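Local coordinates for putative sugar binding protein (Salmonella enterica subsp. enterica serovar Typhimurium, PDB 3KNZ) that probably binds carbohydrate derivatives through its sugar isomerase (SIS) fold, although its substrate and any catalytic role are not established, at residues 51-56 against 74-79; 221-226 against 272-277; 192-197 against 321-326; 36-41 against 144-149. All coordinates share one frame; numbering follows the deposited sequence. Where two conformers were deposited one is given.

Contact 1. Residues 51-56 against 74-79; sequences TRIILT and RWCALP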
loop_
_atom_site.group_PDB
_atom_site.type_symbol
_atom_site.label_atom_id
_atom_site.label_comp_id
_atom_site.label_asym_id
_atom_site.label_seq_id
_atom_site.Cartn_x
_atom_site.Cartn_y
_atom_site.Cartn_z
ATOM N N THR A 51 9.470 -5.117 20.528
ATOM C CA THR A 51 9.132 -6.383 19.883
ATOM C C THR A 51 9.019 -6.309 18.360
ATOM O O THR A 51 8.942 -7.345 17.695
ATOM C CB THR A 51 7.808 -6.928 20.440
ATOM O OG1 THR A 51 6.717 -6.133 19.957
ATOM C CG2 THR A 51 7.828 -6.910 21.972
ATOM N N ARG A 52 9.009 -5.102 17.801
ATOM C CA ARG A 52 8.913 -4.944 16.345
ATOM C C ARG A 52 9.321 -3.535 15.899
ATOM O O ARG A 52 9.329 -2.591 16.700
ATOM C CB ARG A 52 7.479 -5.235 15.877
ATOM C CG ARG A 52 6.450 -4.171 16.298
ATOM C CD ARG A 52 4.995 -4.613 16.070
ATOM N NE ARG A 52 4.768 -5.232 14.763
ATOM C CZ ARG A 52 4.730 -6.547 14.538
ATOM N NH1 ARG A 52 4.888 -7.415 15.531
ATOM N NH2 ARG A 52 4.519 -7.002 13.311
ATOM N N ILE A 53 9.687 -3.395 14.630
ATOM C CA ILE A 53 9.991 -2.068 14.097
ATOM C C ILE A 53 8.861 -1.676 13.152
ATOM O O ILE A 53 8.382 -2.499 12.373
ATOM C CB ILE A 53 11.353 -1.973 13.339
ATOM C CG1 ILE A 53 12.547 -2.258 14.260
ATOM C CG2 ILE A 53 11.528 -0.576 12.719
ATOM C CD1 ILE A 53 12.813 -3.714 14.486
ATOM N N ILE A 54 8.424 -0.424 13.252
ATOM C CA ILE A 54 7.382 0.114 12.390
ATOM C C ILE A 54 7.968 1.329 11.677
ATOM O O ILE A 54 8.273 2.331 12.317
ATOM C CB ILE A 54 6.151 0.547 13.208
ATOM C CG1 ILE A 54 5.567 -0.644 13.979
ATOM C CG2 ILE A 54 5.095 1.167 12.312
ATOM C CD1 ILE A 54 4.394 -0.272 14.896
ATOM N N LEU A 55 8.173 1.219 10.367
ATOM C CA LEU A 55 8.682 2.333 9.560
ATOM C C LEU A 55 7.489 3.030 8.919
ATOM O O LEU A 55 6.709 2.393 8.211
ATOM C CB LEU A 55 9.607 1.827 8.458
ATOM C CG LEU A 55 10.719 0.868 8.881
ATOM C CD1 LEU A 55 11.568 0.539 7.661
ATOM C CD2 LEU A 55 11.568 1.462 9.991
ATOM N N THR A 56 7.337 4.328 9.159
ATOM C CA THR A 56 6.196 5.049 8.610
ATOM C C THR A 56 6.595 6.341 7.905
ATOM O O THR A 56 7.523 7.029 8.319
ATOM C CB THR A 56 5.150 5.373 9.698
ATOM O OG1 THR A 56 3.923 5.763 9.072
ATOM C CG2 THR A 56 5.649 6.484 10.640
ATOM N N ARG A 74 15.868 -9.154 8.817
ATOM C CA ARG A 74 16.926 -10.130 9.001
ATOM C C ARG A 74 17.896 -9.745 10.110
ATOM O O ARG A 74 18.108 -10.510 11.051
ATOM C CB ARG A 74 17.687 -10.311 7.685
ATOM C CG ARG A 74 18.694 -11.450 7.672
ATOM C CD ARG A 74 19.337 -11.544 6.308
ATOM N NE ARG A 74 18.321 -11.733 5.283
ATOM C CZ ARG A 74 18.468 -11.401 4.005
ATOM N NH1 ARG A 74 19.589 -10.829 3.578
ATOM N NH2 ARG A 74 17.477 -11.615 3.148
ATOM N N TRP A 75 18.454 -8.544 10.012
ATOM C CA TRP A 75 19.483 -8.114 10.951
ATOM C C TRP A 75 18.985 -7.569 12.283
ATOM O O TRP A 75 19.738 -7.535 13.251
ATOM C CB TRP A 75 20.444 -7.153 10.262
ATOM C CG TRP A 75 21.228 -7.864 9.202
ATOM C CD1 TRP A 75 21.142 -7.688 7.854
ATOM C CD2 TRP A 75 22.179 -8.919 9.408
ATOM N NE1 TRP A 75 22.004 -8.546 7.210
ATOM C CE2 TRP A 75 22.649 -9.310 8.142
ATOM C CE3 TRP A 75 22.694 -9.555 10.546
ATOM C CZ2 TRP A 75 23.604 -10.304 7.980
ATOM C CZ3 TRP A 75 23.639 -10.544 10.382
ATOM C CH2 TRP A 75 24.084 -10.910 9.110
ATOM N N CYS A 76 17.727 -7.149 12.339
ATOM C CA CYS A 76 17.137 -6.721 13.606
ATOM C C CYS A 76 16.555 -7.942 14.306
ATOM O O CYS A 76 16.400 -7.953 15.520
ATOM C CB CYS A 76 16.046 -5.679 13.388
ATOM S SG CYS A 76 16.656 -4.106 12.750
ATOM N N ALA A 77 16.243 -8.974 13.524
ATOM C CA ALA A 77 15.679 -10.214 14.053
ATOM C C ALA A 77 14.308 -9.947 14.661
ATOM O O ALA A 77 13.892 -10.610 15.595
ATOM C CB ALA A 77 16.615 -10.825 15.079
ATOM N N LEU A 78 13.615 -8.960 14.111
ATOM C CA LEU A 78 12.286 -8.570 14.570
ATOM C C LEU A 78 11.391 -8.337 13.369
ATOM O O LEU A 78 11.876 -8.107 12.256
ATOM C CB LEU A 78 12.345 -7.268 15.375
ATOM C CG LEU A 78 13.000 -7.292 16.754
ATOM C CD1 LEU A 78 13.113 -5.880 17.310
ATOM C CD2 LEU A 78 12.203 -8.187 17.688
ATOM N N PRO A 79 10.072 -8.419 13.579
ATOM C CA PRO A 79 9.180 -8.088 12.483
ATOM C C PRO A 79 9.358 -6.624 12.115
ATOM O O PRO A 79 9.643 -5.807 12.989
ATOM C CB PRO A 79 7.788 -8.304 13.082
ATOM C CG PRO A 79 7.984 -9.261 14.190
ATOM C CD PRO A 79 9.353 -8.982 14.735
#

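Contact 2. Residues 221-226 against 272-277; sequences RDSADI and QSALIM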
loop_
_atom_site.group_PDB
_atom_site.type_symbol
_atom_site.label_atom_id
_atom_site.label_comp_id
_atom_site.label_asym_id
_atom_site.label_seq_id
_atom_site.Cartn_x
_atom_site.Cartn_y
_atom_site.Cartn_z
ATOM N N ARG A 221 9.014 9.399 -24.768
ATOM C CA ARG A 221 8.280 10.664 -24.807
ATOM C C ARG A 221 6.924 10.453 -25.498
ATOM O O ARG A 221 5.900 10.966 -25.044
ATOM C CB ARG A 221 9.060 11.738 -25.575
ATOM C CG ARG A 221 10.414 12.120 -24.988
ATOM C CD ARG A 221 11.085 13.208 -25.828
ATOM N N ASP A 222 6.927 9.680 -26.586
ATOM C CA ASP A 222 5.718 9.427 -27.387
ATOM C C ASP A 222 4.723 8.391 -26.809
ATOM O O ASP A 222 3.769 8.009 -27.490
ATOM C CB ASP A 222 6.125 9.014 -28.813
ATOM N N SER A 223 4.933 7.941 -25.571
ATOM C CA SER A 223 4.037 6.965 -24.948
ATOM C C SER A 223 3.037 7.666 -24.023
ATOM O O SER A 223 3.412 8.551 -23.244
ATOM C CB SER A 223 4.840 5.924 -24.166
ATOM O OG SER A 223 5.599 6.537 -23.140
ATOM N N ALA A 224 1.765 7.264 -24.116
ATOM C CA ALA A 224 0.672 7.847 -23.315
ATOM C C ALA A 224 0.910 7.756 -21.814
ATOM O O ALA A 224 0.651 8.704 -21.073
ATOM C CB ALA A 224 -0.653 7.166 -23.664
ATOM N N ASP A 225 1.368 6.589 -21.374
ATOM C CA ASP A 225 1.660 6.354 -19.975
ATOM C C ASP A 225 2.680 5.230 -19.858
ATOM O O ASP A 225 2.771 4.349 -20.719
ATOM C CB ASP A 225 0.392 6.006 -19.196
ATOM C CG ASP A 225 -0.201 4.676 -19.608
ATOM O OD1 ASP A 225 0.012 4.241 -20.754
ATOM O OD2 ASP A 225 -0.893 4.064 -18.782
ATOM N N ILE A 226 3.434 5.264 -18.773
ATOM C CA ILE A 226 4.502 4.319 -18.568
ATOM C C ILE A 226 4.198 3.456 -17.364
ATOM O O ILE A 226 3.733 3.948 -16.345
ATOM C CB ILE A 226 5.827 5.074 -18.342
ATOM C CG1 ILE A 226 6.120 5.966 -19.561
ATOM C CG2 ILE A 226 6.962 4.090 -18.049
ATOM C CD1 ILE A 226 7.262 6.968 -19.367
ATOM N N GLN A 272 -1.314 1.387 -25.883
ATOM C CA GLN A 272 -0.691 2.715 -25.841
ATOM C C GLN A 272 0.341 2.851 -24.706
ATOM O O GLN A 272 1.016 3.876 -24.593
ATOM C CB GLN A 272 -1.752 3.807 -25.636
ATOM C CG GLN A 272 -3.103 3.573 -26.315
ATOM C CD GLN A 272 -3.010 3.327 -27.804
ATOM O OE1 GLN A 272 -2.198 3.931 -28.504
ATOM N NE2 GLN A 272 -3.866 2.439 -28.302
ATOM N N SER A 273 0.446 1.830 -23.861
ATOM C CA SER A 273 1.362 1.857 -22.725
ATOM C C SER A 273 2.773 1.412 -23.058
ATOM O O SER A 273 2.987 0.632 -23.982
ATOM C CB SER A 273 0.854 0.936 -21.624
ATOM O OG SER A 273 -0.425 1.316 -21.187
ATOM N N ALA A 274 3.725 1.919 -22.279
ATOM C CA ALA A 274 5.128 1.536 -22.392
ATOM C C ALA A 274 5.472 0.788 -21.121
ATOM O O ALA A 274 5.056 1.177 -20.027
ATOM C CB ALA A 274 6.027 2.750 -22.549
ATOM N N LEU A 275 6.205 -0.305 -21.266
ATOM C CA LEU A 275 6.596 -1.095 -20.119
ATOM C C LEU A 275 8.103 -1.011 -19.923
ATOM O O LEU A 275 8.869 -1.125 -20.883
ATOM C CB LEU A 275 6.198 -2.562 -20.317
ATOM C CG LEU A 275 6.464 -3.502 -19.136
ATOM C CD1 LEU A 275 5.645 -3.075 -17.924
ATOM C CD2 LEU A 275 6.145 -4.942 -19.507
ATOM N N ILE A 276 8.512 -0.758 -18.687
ATOM C CA ILE A 276 9.903 -0.809 -18.312
ATOM C C ILE A 276 9.899 -1.921 -17.292
ATOM O O ILE A 276 9.140 -1.891 -16.323
ATOM C CB ILE A 276 10.435 0.496 -17.714
ATOM C CG1 ILE A 276 10.390 1.617 -18.767
ATOM C CG2 ILE A 276 11.867 0.293 -17.237
ATOM C CD1 ILE A 276 10.848 2.976 -18.274
HETATM N N MSE A 277 10.721 -2.929 -17.531
HETATM C CA MSE A 277 10.741 -4.102 -16.690
HETATM C C MSE A 277 12.141 -4.295 -16.157
HETATM O O MSE A 277 13.120 -4.094 -16.879
HETATM C CB MSE A 277 10.335 -5.305 -17.538
HETATM C CG MSE A 277 9.811 -6.501 -16.774
HETATM SE SE MSE A 277 9.403 -7.968 -17.994
HETATM C CE MSE A 277 8.666 -6.949 -19.473
#

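Contact 3. Residues 192-197 against 321-326; sequences LLRMEK and DEDFAV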
loop_
_atom_site.group_PDB
_atom_site.type_symbol
_atom_site.label_atom_id
_atom_site.label_comp_id
_atom_site.label_asym_id
_atom_site.label_seq_id
_atom_site.Cartn_x
_atom_site.Cartn_y
_atom_site.Cartn_z
ATOM N N LEU A 192 30.129 -4.491 4.648
ATOM C CA LEU A 192 30.656 -3.195 4.226
ATOM C C LEU A 192 31.371 -3.332 2.879
ATOM O O LEU A 192 31.208 -2.469 2.011
ATOM C CB LEU A 192 31.552 -2.563 5.306
ATOM C CG LEU A 192 30.829 -2.155 6.607
ATOM C CD1 LEU A 192 31.804 -1.527 7.599
ATOM C CD2 LEU A 192 29.657 -1.203 6.352
ATOM N N LEU A 193 32.154 -4.400 2.700
ATOM C CA LEU A 193 32.779 -4.681 1.397
ATOM C C LEU A 193 31.726 -4.646 0.298
ATOM O O LEU A 193 31.863 -3.935 -0.703
ATOM C CB LEU A 193 33.422 -6.067 1.369
ATOM C CG LEU A 193 34.929 -6.209 1.482
ATOM C CD1 LEU A 193 35.354 -7.654 1.783
ATOM C CD2 LEU A 193 35.530 -5.737 0.179
ATOM N N ARG A 194 30.677 -5.437 0.492
ATOM C CA ARG A 194 29.609 -5.536 -0.483
ATOM C C ARG A 194 28.989 -4.179 -0.795
ATOM O O ARG A 194 28.830 -3.826 -1.962
ATOM C CB ARG A 194 28.550 -6.539 -0.021
ATOM C CG ARG A 194 29.041 -7.989 -0.053
ATOM C CD ARG A 194 27.869 -8.940 -0.148
ATOM N NE ARG A 194 27.256 -9.260 1.132
ATOM C CZ ARG A 194 25.960 -9.507 1.307
ATOM N NH1 ARG A 194 25.088 -9.370 0.310
ATOM N NH2 ARG A 194 25.525 -9.820 2.516
HETATM N N MSE A 195 28.657 -3.418 0.244
HETATM C CA MSE A 195 28.071 -2.093 0.052
HETATM C C MSE A 195 29.030 -1.226 -0.737
HETATM O O MSE A 195 28.637 -0.567 -1.698
HETATM C CB MSE A 195 27.744 -1.429 1.393
HETATM C CG MSE A 195 26.561 -2.059 2.124
HETATM SE SE MSE A 195 26.360 -1.347 3.908
HETATM C CE MSE A 195 24.889 -2.432 4.529
ATOM N N GLU A 196 30.293 -1.251 -0.322
ATOM C CA GLU A 196 31.353 -0.488 -0.960
ATOM C C GLU A 196 31.555 -0.917 -2.420
ATOM O O GLU A 196 31.805 -0.083 -3.284
ATOM C CB GLU A 196 32.648 -0.664 -0.166
ATOM C CG GLU A 196 33.835 0.099 -0.714
ATOM C CD GLU A 196 35.145 -0.266 -0.029
ATOM O OE1 GLU A 196 35.286 -1.398 0.488
ATOM O OE2 GLU A 196 36.053 0.586 -0.024
ATOM N N LYS A 197 31.458 -2.209 -2.704
ATOM C CA LYS A 197 31.623 -2.661 -4.076
ATOM C C LYS A 197 30.481 -2.118 -4.941
ATOM O O LYS A 197 30.719 -1.616 -6.042
ATOM C CB LYS A 197 31.687 -4.183 -4.160
ATOM C CG LYS A 197 31.986 -4.713 -5.565
ATOM C CD LYS A 197 32.010 -6.232 -5.600
ATOM C CE LYS A 197 32.193 -6.768 -7.010
ATOM N NZ LYS A 197 32.104 -8.257 -7.056
ATOM N N ASP A 321 24.022 -7.642 -6.168
ATOM C CA ASP A 321 24.056 -8.110 -4.793
ATOM C C ASP A 321 22.599 -8.324 -4.375
ATOM O O ASP A 321 21.759 -7.451 -4.616
ATOM C CB ASP A 321 24.736 -7.057 -3.927
ATOM C CG ASP A 321 24.974 -7.525 -2.521
ATOM O OD1 ASP A 321 23.989 -7.793 -1.798
ATOM O OD2 ASP A 321 26.156 -7.581 -2.126
ATOM N N GLU A 322 22.284 -9.472 -3.776
ATOM C CA GLU A 322 20.893 -9.734 -3.387
ATOM C C GLU A 322 20.350 -8.723 -2.377
ATOM O O GLU A 322 19.142 -8.550 -2.269
ATOM C CB GLU A 322 20.663 -11.163 -2.859
ATOM C CG GLU A 322 21.335 -11.511 -1.560
ATOM C CD GLU A 322 22.797 -11.841 -1.730
ATOM O OE1 GLU A 322 23.284 -11.795 -2.879
ATOM O OE2 GLU A 322 23.457 -12.156 -0.717
ATOM N N ASP A 323 21.222 -8.050 -1.640
ATOM C CA ASP A 323 20.760 -7.076 -0.667
ATOM C C ASP A 323 20.953 -5.646 -1.164
ATOM O O ASP A 323 20.087 -4.794 -0.965
ATOM C CB ASP A 323 21.506 -7.255 0.662
ATOM C CG ASP A 323 21.198 -8.586 1.345
ATOM O OD1 ASP A 323 20.004 -8.947 1.451
ATOM O OD2 ASP A 323 22.150 -9.258 1.802
ATOM N N PHE A 324 22.061 -5.393 -1.853
ATOM C CA PHE A 324 22.404 -4.023 -2.215
ATOM C C PHE A 324 22.148 -3.610 -3.657
ATOM O O PHE A 324 22.371 -2.453 -4.012
ATOM C CB PHE A 324 23.853 -3.755 -1.809
ATOM C CG PHE A 324 24.175 -4.253 -0.424
ATOM C CD1 PHE A 324 23.422 -3.832 0.665
ATOM C CD2 PHE A 324 25.208 -5.148 -0.210
ATOM C CE1 PHE A 324 23.696 -4.297 1.951
ATOM C CE2 PHE A 324 25.485 -5.614 1.066
ATOM C CZ PHE A 324 24.729 -5.182 2.150
ATOM N N ALA A 325 21.645 -4.528 -4.476
ATOM C CA ALA A 325 21.316 -4.189 -5.860
ATOM C C ALA A 325 20.249 -3.084 -5.907
ATOM O O ALA A 325 20.042 -2.445 -6.936
ATOM C CB ALA A 325 20.842 -5.418 -6.609
ATOM N N VAL A 326 19.568 -2.857 -4.792
ATOM C CA VAL A 326 18.548 -1.816 -4.744
ATOM C C VAL A 326 19.150 -0.435 -5.059
ATOM O O VAL A 326 18.470 0.435 -5.607
ATOM C CB VAL A 326 17.802 -1.804 -3.386
ATOM C CG1 VAL A 326 17.089 -3.138 -3.171
ATOM C CG2 VAL A 326 18.758 -1.504 -2.245
HETATM O O HOH W 1 28.172 -5.397 -3.701
#

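Contact 4. Residues 36-41 against 144-149; sequences EDLWRA and YILTVP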
loop_
_atom_site.group_PDB
_atom_site.type_symbol
_atom_site.label_atom_id
_atom_site.label_comp_id
_atom_site.label_asym_id
_atom_site.label_seq_id
_atom_site.Cartn_x
_atom_site.Cartn_y
_atom_site.Cartn_z
ATOM N N GLU A 36 27.009 7.128 16.517
ATOM C CA GLU A 36 26.614 6.916 17.905
ATOM C C GLU A 36 25.098 6.977 18.029
ATOM O O GLU A 36 24.509 6.271 18.853
ATOM C CB GLU A 36 27.263 7.940 18.842
ATOM C CG GLU A 36 28.798 7.899 18.877
ATOM C CD GLU A 36 29.387 6.540 19.292
ATOM O OE1 GLU A 36 28.749 5.487 19.068
ATOM O OE2 GLU A 36 30.519 6.526 19.823
ATOM N N ASP A 37 24.470 7.810 17.199
ATOM C CA ASP A 37 23.021 7.938 17.221
ATOM C C ASP A 37 22.376 6.596 16.898
ATOM O O ASP A 37 21.460 6.165 17.602
ATOM C CB ASP A 37 22.530 9.045 16.279
ATOM C CG ASP A 37 23.003 8.863 14.855
ATOM O OD1 ASP A 37 24.038 8.192 14.647
ATOM O OD2 ASP A 37 22.349 9.413 13.942
ATOM N N LEU A 38 22.861 5.918 15.863
ATOM C CA LEU A 38 22.326 4.604 15.521
ATOM C C LEU A 38 22.560 3.622 16.666
ATOM O O LEU A 38 21.670 2.839 17.010
ATOM C CB LEU A 38 22.951 4.064 14.237
ATOM C CG LEU A 38 22.644 4.850 12.963
ATOM C CD1 LEU A 38 23.349 4.199 11.783
ATOM C CD2 LEU A 38 21.148 4.940 12.716
ATOM N N TRP A 39 23.750 3.671 17.259
ATOM C CA TRP A 39 24.065 2.787 18.375
ATOM C C TRP A 39 23.181 3.038 19.599
ATOM O O TRP A 39 22.696 2.083 20.204
ATOM C CB TRP A 39 25.557 2.843 18.721
ATOM C CG TRP A 39 26.372 2.104 17.698
ATOM C CD1 TRP A 39 26.981 2.627 16.586
ATOM C CD2 TRP A 39 26.619 0.691 17.663
ATOM N NE1 TRP A 39 27.610 1.627 15.876
ATOM C CE2 TRP A 39 27.400 0.430 16.512
ATOM C CE3 TRP A 39 26.267 -0.377 18.499
ATOM C CZ2 TRP A 39 27.836 -0.856 16.179
ATOM C CZ3 TRP A 39 26.697 -1.651 18.167
ATOM C CH2 TRP A 39 27.474 -1.880 17.018
ATOM N N ARG A 40 22.951 4.298 19.960
ATOM C CA ARG A 40 22.075 4.592 21.101
ATOM C C ARG A 40 20.700 3.985 20.874
ATOM O O ARG A 40 20.121 3.391 21.780
ATOM C CB ARG A 40 21.938 6.093 21.349
ATOM C CG ARG A 40 23.164 6.734 21.977
ATOM C CD ARG A 40 22.899 8.179 22.381
ATOM N NE ARG A 40 22.582 9.021 21.227
ATOM C CZ ARG A 40 23.488 9.612 20.448
ATOM N NH1 ARG A 40 24.793 9.464 20.679
ATOM N NH2 ARG A 40 23.085 10.353 19.425
ATOM N N ALA A 41 20.185 4.142 19.658
ATOM C CA ALA A 41 18.884 3.586 19.285
ATOM C C ALA A 41 18.920 2.059 19.346
ATOM O O ALA A 41 17.962 1.425 19.782
ATOM C CB ALA A 41 18.473 4.061 17.888
ATOM N N TYR A 144 14.865 9.327 19.673
ATOM C CA TYR A 144 16.185 9.193 19.064
ATOM C C TYR A 144 16.239 9.814 17.669
ATOM O O TYR A 144 15.621 9.312 16.735
ATOM C CB TYR A 144 16.589 7.713 19.024
ATOM C CG TYR A 144 16.627 7.113 20.406
ATOM C CD1 TYR A 144 17.757 7.240 21.208
ATOM C CD2 TYR A 144 15.513 6.465 20.936
ATOM C CE1 TYR A 144 17.786 6.718 22.486
ATOM C CE2 TYR A 144 15.533 5.939 22.220
ATOM C CZ TYR A 144 16.674 6.065 22.988
ATOM O OH TYR A 144 16.706 5.541 24.263
ATOM N N ILE A 145 16.966 10.921 17.538
ATOM C CA ILE A 145 17.110 11.576 16.248
ATOM C C ILE A 145 18.167 10.837 15.431
ATOM O O ILE A 145 19.357 10.918 15.737
ATOM C CB ILE A 145 17.524 13.054 16.381
ATOM C CG1 ILE A 145 16.455 13.872 17.105
ATOM C CG2 ILE A 145 17.755 13.667 15.015
ATOM C CD1 ILE A 145 16.388 13.645 18.593
ATOM N N LEU A 146 17.727 10.123 14.395
ATOM C CA LEU A 146 18.628 9.362 13.511
ATOM C C LEU A 146 18.765 10.053 12.138
ATOM O O LEU A 146 18.747 9.409 11.084
ATOM C CB LEU A 146 18.096 7.934 13.336
ATOM C CG LEU A 146 17.691 7.189 14.621
ATOM C CD1 LEU A 146 17.218 5.767 14.293
ATOM C CD2 LEU A 146 18.834 7.172 15.644
ATOM N N THR A 147 18.913 11.372 12.165
ATOM C CA THR A 147 18.997 12.166 10.950
ATOM C C THR A 147 19.819 11.507 9.853
ATOM O O THR A 147 20.871 10.937 10.115
ATOM C CB THR A 147 19.636 13.546 11.241
ATOM O OG1 THR A 147 19.008 14.145 12.382
ATOM C CG2 THR A 147 19.510 14.476 10.027
ATOM N N VAL A 148 19.316 11.582 8.622
ATOM C CA VAL A 148 20.047 11.108 7.453
ATOM C C VAL A 148 21.089 12.207 7.168
ATOM O O VAL A 148 20.720 13.367 6.953
ATOM C CB VAL A 148 19.120 10.915 6.219
ATOM C CG1 VAL A 148 19.919 10.429 5.007
ATOM C CG2 VAL A 148 17.983 9.937 6.535
ATOM N N PRO A 149 22.387 11.852 7.197
ATOM C CA PRO A 149 23.492 12.805 7.015
ATOM C C PRO A 149 23.651 13.329 5.588
ATOM O O PRO A 149 24.468 12.813 4.824
ATOM C CB PRO A 149 24.725 11.992 7.430
ATOM C CG PRO A 149 24.354 10.576 7.191
ATOM C CD PRO A 149 22.871 10.475 7.406
HETATM O O HOH W 2 22.943 11.220 11.997
HETATM O O HOH W 3 21.403 12.451 14.765
#

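Contact 1. Residues 51-56 against 74-79
Ile-53 meets Leu-78 where strand 52-56 passes the turn that ends helix 59-76. The two side chains cross at about a right angle, with Ile-53 CD1 3.6 Å from Leu-78 CD1, and Cys-76 CB closes in on the same methyl at 3.9 Å from Ile-53 CD1. Leu-78 CD2 in turn lies 3.4 Å from Thr-51 O. This is the tight side. Small and branched apolar groups suit it, and Ala-173 of helix 161-179 adds cover at Cys-76. Ala-77, with positive phi (64°), breaks the helix and turns the chain so that Leu-78 and Pro-79 face the strand. Pro-79 leads into strand 80-83, the second strand of the beta-alpha-beta crossover. The Pro-79 carbonyl takes a nearly straight bond from the backbone, Ile-53 N to Pro-79 O at 2.9 Å.

The other side is more open, with Thr-51 exposed and Arg-52 partly so. There Arg-52, bent at chi3 (-45°), lays one guanidinium face over the proline, with NH2 3.5 Å from Pro-79 CB. NE pairs with Asp-81, while NH2 comes close to Arg-52 of the second subunit. The salt bridge to Asp-81 would probably ease that meeting of like charges at the dimer interface.

Contact 2. Residues 221-226 against 272-277
Ile-226 and Ala-274 lie abreast as a parallel pair, their CA atoms 4.8 Å apart, at the start of two neighbouring strands. The backbone bond runs from Ala-274 N to Asp-225 O at 3.0 Å, and Ala-274 is bonded again to Arg-227 one step further on. Toward the loops the chains spread, and the CA atoms of Ala-224 and Gln-272 are already 5.9 Å apart. On one face of the sheet Asp-225 turns its carboxylate to Ser-273. Its CG stands between the backbone N and the carbonyl carbon (chi1 67°), which swings OD1 across to accept from Ser-273 OG at 3.0 Å, on the syn side and 17° out of the carboxylate plane.

Strands 225-230 and 273-278 lie inside a five-stranded parallel sheet of order 2-1-3-4-5, an alpha/beta arrangement consistent with a second SIS module. The buried charge is shared: Asp-225 OD2 forms a salt bridge with Arg-227, and Ser-273 OG is also bonded to Asn-270 N. A bound imidazole, probably from the crystallisation liquor, lies about 4 Å from the Asp-225 side chain.

The face that carries Ile-226 is apolar. Ile-226 CG2 reaches Ile-276 CD1 at 4.0 Å, beta-branched residues being at home in an extended chain. Ala-274 is small enough for the loop to fold over it, bringing Ser-223 CB to 3.8 Å from Ala-274 CB.

Contact 3. Residues 192-197 against 321-326
Met-195 and Arg-194, successive residues of the long helix 185-215, face an irregular loop that comes nearest at Phe-324, whose CA is 6.4 Å from that of Met-195. The Phe-324 ring lies between two carbons. Met-195 CG, of a residue built as selenomethionine, sits 3.6 Å from the ring centroid as a CH-pi contact, 12° off the normal, and Asp-323 CB covers the opposite face. Arg-194 CB comes in at the ring edge, 3.4 Å from Phe-324 CE2. A long, flexible methionine side chain fits itself to such a flat surface, and its CE passes beyond the rim beside Phe-324 CE1.

Beyond CB the arginine bends at chi3 (-84°), bringing its guanidinium among three carboxylates while one of its faces rests over Phe-324 CE2. The Asp-321 carboxylate is nearly coplanar with it (7°). Arg-194 NH1 is 2.9 Å from Asp-321 OD1 in a bent, weak bond; that to OD2 is straighter but also weak. NH1 also donates to Asp-323 OD2 at 3.3 Å, while Glu-322 contributes charge only, lying well out of the plane.

Asp-321 OD1 also accepts from Asp-323 N at 2.8 Å, an Asx turn, and from Phe-324 N at 3.1 Å, the pair making an Asx motif before helix 326-339. Asp-323 OD1 is paired with Arg-74 of helix 59-76. Two arginines thus offset a cluster of acids, which probably keeps the buried aspartates ionised.

Contact 4. Residues 36-41 against 144-149
Leu-146 is the main bump in this contact, which packs helix 36-47 against the chain at and just beyond strand 144-145, an outermost strand of the parallel SIS-domain sheet. Leu-146 CD2 drops into a hollow one helical turn long, 3.4 Å from Asp-37 O at one end and 3.9 Å from Ala-41 CB at the other. Leu-38 CD2 borders the hollow, 4.3 Å from Leu-146 CD1. Alanine suits its end of the hollow because a single methyl lets the leucine come near the helix backbone.

Two residues earlier, in the short strand, the Tyr-144 ring turns one face to Ala-41 CA, which lies toward its rim. The CB atoms of Tyr-144 and Ala-41 are 4.3 Å apart, and Arg-40 CB flanks the ring at Tyr-144 CD1. A broad ring can cover this helix surface while staying partly exposed.

No direct hydrogen bond spans the two segments, but two waters lie between them at the Asp-37 end. The aspartate holds CG in the crowded position between N and the carbonyl carbon (chi1 56°), which turns OD2, the salt-bridge partner of Arg-35, toward the backbone at Ile-145 and Leu-146. One water sits beside Ile-145 O, with a long link to Asp-37 OD2; the second lies 2.7 Å from Asp-37 OD2 and 2.8 Å from Thr-147 O.

How the contacts relate
Contacts 1 and 4 serve the same sheet from different places: helix 36-47 runs on to strand 52-56, so the segments of contact 1 fall inside the loop closed by contact 4, their centres about 16 Å apart. Both are partly buried and mainly apolar, with charge at the margins; contact 1 has a direct backbone bond, whereas contact 4 has none, with waters between its polar atoms. Contact 2 lies in the other sheet, its centre about 37 Å from that of contact 1, and is buried strand pairing. Contact 3 is buried too, but rich in charge. Its long loop encloses contact 2, and it touches contact 1 through Arg-74 NH1 and Asp-323 OD1, 2.9 Å apart.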